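PDB 3NOL: glutamine cyclotransferase from Zymomonas mobilis, which catalyses the cyclisation of N-terminal glutamine residues to pyroglutamate with release of ammonia, and is built as a calcium-containing beta-propeller. Local coordinates for residues A[131-136]-A[175-180]; A[47-52]-A[90-95]; A[192-197]-A[225-230]. All coordinates share one frame; numbering follows the deposited sequence.

Contact 1. Residues A[131-136]-A[175-180]. With CA (calcium ion), chain B; SO4 (sulfate ion), chain D.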
# COMPACT_ATOMS: atom_id res chain seq x y z
N GLY A 131 -3.39 0.67 5.63
CA GLY A 131 -3.11 1.14 4.27
C GLY A 131 -3.81 2.45 3.91
O GLY A 131 -4.84 2.80 4.50
N LEU A 132 -3.24 3.19 2.94
CA LEU A 132 -3.82 4.44 2.48
C LEU A 132 -3.57 4.60 0.98
O LEU A 132 -2.49 4.34 0.50
CB LEU A 132 -3.25 5.61 3.26
CG LEU A 132 -3.84 7.00 3.01
CD1 LEU A 132 -5.29 7.06 3.55
CD2 LEU A 132 -2.94 8.08 3.68
N THR A 133 -4.61 5.01 0.27
CA THR A 133 -4.49 5.35 -1.16
C THR A 133 -5.50 6.50 -1.43
O THR A 133 -6.05 7.08 -0.47
CB THR A 133 -4.71 4.09 -2.10
OG1 THR A 133 -4.41 4.42 -3.47
CG2 THR A 133 -6.16 3.56 -2.00
N HIS A 134 -5.75 6.81 -2.69
CA HIS A 134 -6.70 7.85 -3.03
C HIS A 134 -7.28 7.65 -4.41
O HIS A 134 -6.69 6.96 -5.23
CB HIS A 134 -6.07 9.24 -2.92
CG HIS A 134 -5.16 9.60 -4.06
ND1 HIS A 134 -5.62 10.16 -5.23
CD2 HIS A 134 -3.81 9.52 -4.18
CE1 HIS A 134 -4.59 10.43 -6.03
NE2 HIS A 134 -3.48 10.04 -5.42
N ASN A 135 -8.45 8.24 -4.65
CA ASN A 135 -8.94 8.35 -6.01
C ASN A 135 -9.01 9.86 -6.32
O ASN A 135 -8.33 10.66 -5.68
CB ASN A 135 -10.25 7.56 -6.20
CG ASN A 135 -11.41 8.08 -5.32
OD1 ASN A 135 -11.35 9.18 -4.75
ND2 ASN A 135 -12.47 7.26 -5.20
N ASP A 136 -9.82 10.27 -7.30
CA ASP A 136 -9.80 11.67 -7.70
C ASP A 136 -10.45 12.61 -6.66
O ASP A 136 -10.24 13.84 -6.71
CB ASP A 136 -10.44 11.86 -9.08
CG ASP A 136 -9.63 11.23 -10.22
OD1 ASP A 136 -8.41 10.94 -10.05
OD2 ASP A 136 -10.22 11.05 -11.30
N ASN A 175 -4.92 -4.49 4.38
CA ASN A 175 -3.68 -3.79 4.72
C ASN A 175 -3.32 -2.78 3.61
O ASN A 175 -4.16 -1.93 3.30
CB ASN A 175 -2.56 -4.80 4.97
CG ASN A 175 -1.49 -4.26 5.93
OD1 ASN A 175 -1.44 -3.05 6.23
ND2 ASN A 175 -0.61 -5.16 6.39
N GLU A 176 -2.12 -2.86 3.00
CA GLU A 176 -1.73 -1.86 1.97
C GLU A 176 -2.77 -1.78 0.85
O GLU A 176 -3.31 -2.81 0.42
CB GLU A 176 -0.30 -2.09 1.43
CG GLU A 176 0.54 -0.83 1.33
CD GLU A 176 0.28 -0.00 0.05
OE1 GLU A 176 0.12 -0.61 -1.05
OE2 GLU A 176 0.28 1.25 0.14
N LEU A 177 -3.07 -0.56 0.41
CA LEU A 177 -4.12 -0.33 -0.60
C LEU A 177 -3.53 0.32 -1.83
O LEU A 177 -2.51 1.02 -1.74
CB LEU A 177 -5.18 0.63 -0.06
CG LEU A 177 -5.95 0.24 1.21
CD1 LEU A 177 -7.03 1.29 1.48
CD2 LEU A 177 -6.54 -1.16 1.00
N GLU A 178 -4.23 0.14 -2.95
CA GLU A 178 -3.96 0.94 -4.15
C GLU A 178 -5.20 1.08 -5.02
O GLU A 178 -5.85 0.08 -5.33
CB GLU A 178 -2.82 0.32 -4.99
CG GLU A 178 -2.33 1.30 -6.06
CD GLU A 178 -1.58 2.50 -5.47
OE1 GLU A 178 -1.50 3.53 -6.17
OE2 GLU A 178 -1.07 2.43 -4.31
N TRP A 179 -5.54 2.32 -5.39
CA TRP A 179 -6.61 2.56 -6.38
C TRP A 179 -6.06 2.23 -7.76
O TRP A 179 -5.06 2.81 -8.21
CB TRP A 179 -6.99 4.04 -6.34
CG TRP A 179 -8.12 4.38 -7.23
CD1 TRP A 179 -8.05 4.96 -8.47
CD2 TRP A 179 -9.51 4.24 -6.93
NE1 TRP A 179 -9.32 5.15 -8.98
CE2 TRP A 179 -10.24 4.72 -8.06
CE3 TRP A 179 -10.22 3.72 -5.84
CZ2 TRP A 179 -11.64 4.73 -8.11
CZ3 TRP A 179 -11.63 3.73 -5.89
CH2 TRP A 179 -12.32 4.22 -7.02
N VAL A 180 -6.68 1.26 -8.43
CA VAL A 180 -6.22 0.82 -9.73
C VAL A 180 -7.41 0.79 -10.70
O VAL A 180 -8.29 -0.07 -10.60
CB VAL A 180 -5.52 -0.57 -9.65
CG1 VAL A 180 -5.02 -1.06 -11.04
CG2 VAL A 180 -4.37 -0.56 -8.63
CA CA B . -0.26 1.55 -2.32
S SO4 D . -9.39 6.02 -12.37
O1 SO4 D . -9.10 6.70 -13.63
O2 SO4 D . -8.48 4.89 -12.19
O3 SO4 D . -9.21 6.99 -11.29
O4 SO4 D . -10.77 5.52 -12.36
O HOH W 1 -0.44 3.04 2.00
O HOH W 2 -0.76 3.77 -1.59
O HOH W 3 -1.84 5.29 -3.66

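Contact 2. Residues A[47-52]-A[90-95]. With CA (calcium ion), chain B.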
# COMPACT_ATOMS: atom_id res chain seq x y z
N GLY A 47 3.66 1.09 3.52
CA GLY A 47 2.97 2.02 2.63
C GLY A 47 3.82 2.12 1.38
O GLY A 47 5.06 2.05 1.46
N PHE A 48 3.17 2.19 0.23
CA PHE A 48 3.91 2.07 -1.04
C PHE A 48 3.07 2.64 -2.16
O PHE A 48 1.94 2.23 -2.37
CB PHE A 48 4.22 0.57 -1.29
CG PHE A 48 5.05 0.29 -2.50
CD1 PHE A 48 6.33 0.85 -2.64
CD2 PHE A 48 4.62 -0.65 -3.43
CE1 PHE A 48 7.14 0.54 -3.76
CE2 PHE A 48 5.43 -0.97 -4.55
CZ PHE A 48 6.68 -0.38 -4.72
N PHE A 49 3.62 3.61 -2.88
CA PHE A 49 2.92 4.10 -4.07
C PHE A 49 3.93 4.59 -5.10
O PHE A 49 5.10 4.78 -4.79
CB PHE A 49 1.85 5.17 -3.70
CG PHE A 49 2.41 6.46 -3.15
CD1 PHE A 49 2.44 6.69 -1.78
CD2 PHE A 49 2.89 7.44 -4.00
CE1 PHE A 49 2.92 7.87 -1.26
CE2 PHE A 49 3.40 8.65 -3.49
CZ PHE A 49 3.42 8.86 -2.10
N TYR A 50 3.43 4.80 -6.32
CA TYR A 50 4.23 5.32 -7.41
C TYR A 50 3.77 6.74 -7.69
O TYR A 50 2.57 7.04 -7.74
CB TYR A 50 4.00 4.45 -8.63
CG TYR A 50 4.58 5.02 -9.92
CD1 TYR A 50 3.89 5.98 -10.66
CD2 TYR A 50 5.80 4.55 -10.39
CE1 TYR A 50 4.42 6.48 -11.87
CE2 TYR A 50 6.34 5.01 -11.58
CZ TYR A 50 5.65 5.97 -12.31
OH TYR A 50 6.21 6.42 -13.48
N ARG A 51 4.72 7.64 -7.86
CA ARG A 51 4.37 9.02 -8.23
C ARG A 51 5.56 9.64 -8.92
O ARG A 51 6.71 9.43 -8.50
CB ARG A 51 3.96 9.86 -7.02
CG ARG A 51 3.46 11.27 -7.40
CD ARG A 51 2.76 11.97 -6.29
NE ARG A 51 2.24 13.32 -6.61
CZ ARG A 51 3.00 14.42 -6.77
NH1 ARG A 51 2.43 15.60 -6.99
NH2 ARG A 51 4.32 14.35 -6.71
N ASN A 52 5.26 10.39 -9.99
CA ASN A 52 6.27 11.15 -10.74
C ASN A 52 7.53 10.32 -11.08
O ASN A 52 8.67 10.80 -10.95
CB ASN A 52 6.61 12.48 -10.05
CG ASN A 52 7.09 12.31 -8.60
OD1 ASN A 52 8.25 12.04 -8.34
ND2 ASN A 52 6.17 12.47 -7.67
N GLU A 90 2.67 4.01 9.07
CA GLU A 90 2.01 2.95 8.29
C GLU A 90 1.74 3.44 6.87
O GLU A 90 2.67 3.93 6.22
CB GLU A 90 0.77 2.42 9.01
CG GLU A 90 1.10 1.84 10.38
CD GLU A 90 1.95 0.56 10.31
OE1 GLU A 90 1.94 -0.10 9.26
OE2 GLU A 90 2.62 0.24 11.33
N GLY A 91 0.51 3.31 6.38
CA GLY A 91 0.22 3.68 4.98
C GLY A 91 0.55 5.11 4.61
O GLY A 91 0.49 6.00 5.45
N ILE A 92 0.95 5.30 3.35
CA ILE A 92 1.12 6.65 2.83
C ILE A 92 0.46 6.74 1.46
O ILE A 92 0.34 5.74 0.73
CB ILE A 92 2.63 7.09 2.73
CG1 ILE A 92 3.45 6.10 1.87
CG2 ILE A 92 3.21 7.26 4.13
CD1 ILE A 92 4.85 6.60 1.51
N SER A 93 0.05 7.95 1.11
CA SER A 93 -0.53 8.22 -0.21
C SER A 93 -0.23 9.66 -0.56
O SER A 93 -0.19 10.53 0.34
CB SER A 93 -2.04 7.99 -0.21
OG SER A 93 -2.60 8.32 -1.49
N ASP A 94 -0.01 9.90 -1.85
CA ASP A 94 0.00 11.28 -2.35
C ASP A 94 -1.41 11.89 -2.25
O ASP A 94 -2.43 11.17 -2.25
CB ASP A 94 0.47 11.36 -3.80
CG ASP A 94 -0.41 10.53 -4.73
OD1 ASP A 94 -0.55 9.33 -4.45
OD2 ASP A 94 -0.98 11.07 -5.73
N TRP A 95 -1.43 13.21 -2.15
CA TRP A 95 -2.66 13.97 -2.39
C TRP A 95 -2.21 15.32 -2.92
O TRP A 95 -1.50 16.06 -2.23
CB TRP A 95 -3.54 14.13 -1.14
CG TRP A 95 -4.76 14.89 -1.52
CD1 TRP A 95 -4.99 16.23 -1.37
CD2 TRP A 95 -5.86 14.36 -2.26
NE1 TRP A 95 -6.21 16.57 -1.92
CE2 TRP A 95 -6.76 15.44 -2.49
CE3 TRP A 95 -6.19 13.08 -2.72
CZ2 TRP A 95 -7.97 15.27 -3.17
CZ3 TRP A 95 -7.39 12.90 -3.43
CH2 TRP A 95 -8.28 14.00 -3.63
CA CA B . -0.26 1.55 -2.32
O HOH W 4 -0.65 13.66 -6.57
O HOH W 2 -0.76 3.77 -1.59

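Contact 3. Residues A[192-197]-A[225-230]. With CA (calcium ion), chain B.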
# COMPACT_ATOMS: atom_id res chain seq x y z
N ASN A 192 -1.01 -14.37 0.59
CA ASN A 192 -0.34 -14.01 -0.66
C ASN A 192 -1.33 -13.55 -1.72
O ASN A 192 -1.09 -13.69 -2.94
CB ASN A 192 0.50 -15.18 -1.16
CG ASN A 192 1.67 -15.43 -0.26
OD1 ASN A 192 2.45 -14.52 0.01
ND2 ASN A 192 1.78 -16.65 0.24
N LYS A 193 -2.44 -13.00 -1.26
CA LYS A 193 -3.50 -12.61 -2.18
C LYS A 193 -3.81 -11.15 -2.10
O LYS A 193 -3.68 -10.55 -1.05
CB LYS A 193 -4.75 -13.44 -1.95
CG LYS A 193 -4.55 -14.83 -2.52
CD LYS A 193 -5.48 -15.79 -1.92
CE LYS A 193 -5.09 -17.19 -2.34
NZ LYS A 193 -6.02 -18.09 -1.64
N ILE A 194 -4.23 -10.59 -3.23
CA ILE A 194 -4.66 -9.21 -3.28
C ILE A 194 -6.09 -9.22 -3.78
O ILE A 194 -6.38 -9.83 -4.81
CB ILE A 194 -3.75 -8.38 -4.22
CG1 ILE A 194 -2.34 -8.25 -3.62
CG2 ILE A 194 -4.41 -7.02 -4.55
CD1 ILE A 194 -1.31 -7.73 -4.61
N VAL A 195 -6.98 -8.59 -3.03
CA VAL A 195 -8.38 -8.53 -3.46
C VAL A 195 -8.66 -7.25 -4.22
O VAL A 195 -8.09 -6.20 -3.95
CB VAL A 195 -9.39 -8.71 -2.31
CG1 VAL A 195 -9.29 -10.14 -1.71
CG2 VAL A 195 -9.23 -7.63 -1.24
N ARG A 196 -9.54 -7.39 -5.21
CA ARG A 196 -10.01 -6.27 -6.01
C ARG A 196 -11.42 -5.96 -5.51
O ARG A 196 -12.29 -6.84 -5.54
CB ARG A 196 -10.03 -6.67 -7.50
CG ARG A 196 -8.67 -7.16 -8.01
CD ARG A 196 -8.74 -7.75 -9.41
NE ARG A 196 -8.99 -6.70 -10.40
CZ ARG A 196 -8.65 -6.77 -11.68
NH1 ARG A 196 -8.91 -5.74 -12.48
NH2 ARG A 196 -8.01 -7.84 -12.16
N ILE A 197 -11.63 -4.73 -5.05
CA ILE A 197 -12.85 -4.34 -4.36
C ILE A 197 -13.65 -3.31 -5.17
O ILE A 197 -13.09 -2.28 -5.63
CB ILE A 197 -12.53 -3.76 -2.95
CG1 ILE A 197 -11.81 -4.81 -2.08
CG2 ILE A 197 -13.80 -3.31 -2.27
CD1 ILE A 197 -11.09 -4.21 -0.85
N ASP A 225 9.39 -11.55 5.51
CA ASP A 225 8.08 -11.28 6.10
C ASP A 225 7.02 -11.30 4.95
O ASP A 225 7.27 -11.88 3.85
CB ASP A 225 8.17 -9.95 6.90
CG ASP A 225 7.10 -9.78 7.98
OD1 ASP A 225 5.91 -9.73 7.68
OD2 ASP A 225 7.47 -9.61 9.16
N VAL A 226 5.86 -10.70 5.19
CA VAL A 226 4.68 -10.96 4.34
C VAL A 226 4.55 -10.07 3.12
O VAL A 226 5.06 -8.95 3.08
CB VAL A 226 3.33 -10.90 5.15
CG1 VAL A 226 3.33 -11.92 6.26
CG2 VAL A 226 3.08 -9.53 5.69
N LEU A 227 3.83 -10.59 2.12
CA LEU A 227 3.38 -9.78 0.99
C LEU A 227 2.65 -8.53 1.51
O LEU A 227 1.77 -8.62 2.34
CB LEU A 227 2.43 -10.61 0.10
CG LEU A 227 1.89 -9.88 -1.14
CD1 LEU A 227 3.02 -9.75 -2.19
CD2 LEU A 227 0.70 -10.60 -1.74
N ASN A 228 3.03 -7.36 1.00
CA ASN A 228 2.42 -6.09 1.44
C ASN A 228 3.03 -4.95 0.67
O ASN A 228 4.25 -4.72 0.75
CB ASN A 228 2.59 -5.81 2.96
CG ASN A 228 1.65 -4.69 3.44
OD1 ASN A 228 0.40 -4.79 3.30
ND2 ASN A 228 2.23 -3.59 3.96
N GLY A 229 2.18 -4.25 -0.09
CA GLY A 229 2.62 -3.10 -0.85
C GLY A 229 2.28 -3.29 -2.31
O GLY A 229 2.75 -4.24 -2.96
N ILE A 230 1.45 -2.37 -2.79
CA ILE A 230 0.93 -2.36 -4.15
C ILE A 230 1.05 -0.94 -4.66
O ILE A 230 0.55 -0.04 -3.98
CB ILE A 230 -0.57 -2.67 -4.19
CG1 ILE A 230 -0.90 -3.95 -3.40
CG2 ILE A 230 -1.03 -2.77 -5.65
CD1 ILE A 230 -2.40 -4.17 -3.18
CA CA B . -0.26 1.55 -2.32
O HOH W 5 3.11 -13.35 2.50
O HOH W 2 -0.76 3.77 -1.59

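Contact 1. Residues A[131-136]-A[175-180]
Thr133 and Trp179 are joined by the one direct hydrogen bond between these segments: the backbone N-H of Trp179 donates to Thr133 OG1 at 3.1 Å, with an angle of 156° at the hydrogen. The hydroxyl faces this amide because it lies anti to the threonine N (chi1 -172°), and water 3 is hydrogen-bonded to it too, while Thr133 CG2 packs on Leu177 CB at 3.6 Å. Further out, Asn135 lays its CB over the face of the indole, 3.5 Å from the centroid of the six-membered ring and close to its normal, a CH-pi contact; its amide plane stands nearly upright on the ring. Asn135 OD1 is turned to the backbone N of Gln137 and Tyr138. At the edge of the same ring, Trp179 NE1 donates to sulfate O3 at 3.0 Å, an anion also held by Lys234 and probably taken up from the crystallisation liquor. Were Trp179 an alanine, Asn135 CB would probably lose the ring it rests on, the sulfate one donor, and a gap would open beside Ile140 of strand 139-141. At the other end Gly131 passes so close to Glu176, CA to CA 4.0 Å, that a CB on it would collide with the backbone. The calcium ion lies alongside, gripped by both carboxylate oxygens of Glu176, by Leu177 O at 2.4 Å and by Glu178 OE2 at 2.3 Å. Water 2 also binds the metal and is placed to donate to Leu132 O at 2.8 Å; the carbonyls of Phe48 and Ile230 supply the remaining ligands. Water 1 accepts from Leu132 N and probably donates to Glu176 OE2. Such a shell suits a structural calcium site, whose positive charge probably offsets the buried acids and ties the two blade edges together through water.

Contact 2. Residues A[47-52]-A[90-95]
Phe49 packs its ring against Ile92 and the backbone that follows it. Its CG sits between the backbone N and the carbonyl carbon (chi1 66°), a placement that swings the ring over the neighbouring strand. One face receives the Asp94 backbone N, 3.5 Å above the ring plane and displaced toward the rim, while Ile92 O comes to the ring edge, 3.4 Å from Phe49 CD1. Ile92 crosses the phenylalanine at about a right angle, its CD1 meeting Phe49 CE1 at 3.6 Å. Farther along, Arg51 runs out extended from CG to NE, with CG anti to its own N (chi1 -174°), and lays its methylene CD against Asp94 CB at 3.4 Å. Their charged ends do not pair directly: Arg51 NE stays 4.0 Å from Asp94 OD2. Water 4 bridges them instead, accepting from Arg51 NE in the guanidinium plane and donating to Asp94 OD2 at 2.7 Å; the same OD2 is also hydrogen-bonded to His134. Gly47 lies 4.0 Å from Gly91, CA to CA, where a CB on Gly47 would clash with the facing strand. Phe48 turns its side chain away and offers its carbonyl O to the calcium ion at 2.3 Å. The strands run nearly parallel, 19° apart, yet share no hydrogen bond; each is the edge strand of its own four-stranded antiparallel sheet. Strand 54-61 pairs with the first, with Tyr56 meeting the Phe49 ring, and strand 98-103 pairs with the second, so the contact joins successive blades beside the propeller's central axis.

Contact 3. Residues A[192-197]-A[225-230]
Ile194 and Ile230 reach toward each other tip to tip, Ile194 CG2 meeting Ile230 CD1 at 3.7 Å. In both residues CG1 lies anti to the carbonyl carbon, and the ethyl arm of Ile230 thereby ends between CG2 and CD1 of its partner, the latter 4.0 Å from Ile230 CD1. Leu227 comes at the facing strand differently, with CD2 pressed on the backbone at Asn192 rather than on a side chain: that methyl is 3.6 Å from Asn192 C. Its reach follows from chi1 at 180°, which carries CG away from its own N and toward segment 192-197. With Ile194 it makes only a looser touch, at 4.3 Å from Leu227 CD2 to Ile194 CG1. The side chain of Asn192 passes Leu227 at a slant and contributes a polar link through solvent: water 5 donates to Asn192 OD1 at 2.8 Å and accepts from the backbone N of Leu227. The amide nitrogen of Asn192 is held by Asn211, which probably helps to fix the rotation of the amide. No direct hydrogen bond spans the segments, whose strands diverge by 42° and come no nearer than 8.6 Å between axes; side chains and one water bridge that separation. Beyond the isoleucine pair, Ile230 O leaves the apolar layer and binds the calcium ion. Strand 193-197 lies between strands 183-188 and 204-209, whereas 227-233 is the edge of the next blade beside strand 238-243; Ile208 of strand 204-209 and Val241 of strand 238-243 pack on Ile194, and Asn187 of strand 183-188 touches both Leu227 and Ile230.

How the contacts relate
All three contacts converge on one calcium ion near the middle of the beta-propeller: contact 1 supplies Glu176, Leu177 and Glu178, contact 2 the carbonyl of Phe48, and contact 3 that of Ile230. Water 2, also on the metal, is common to them. Contacts 1 and 2 are closest, their centres about 8 Å apart, and Glu176 OE2 probably accepts from Phe48 N at 3.0 Å. Contact 3 lies about 12 Å from contact 1, centre to centre, and here Ile230 N probably donates to Glu176 OE1 at 2.8 Å. Between contacts 2 and 3, about 15 Å apart at their centres, Phe48 CD2 packs 3.7 Å from Ile230 N.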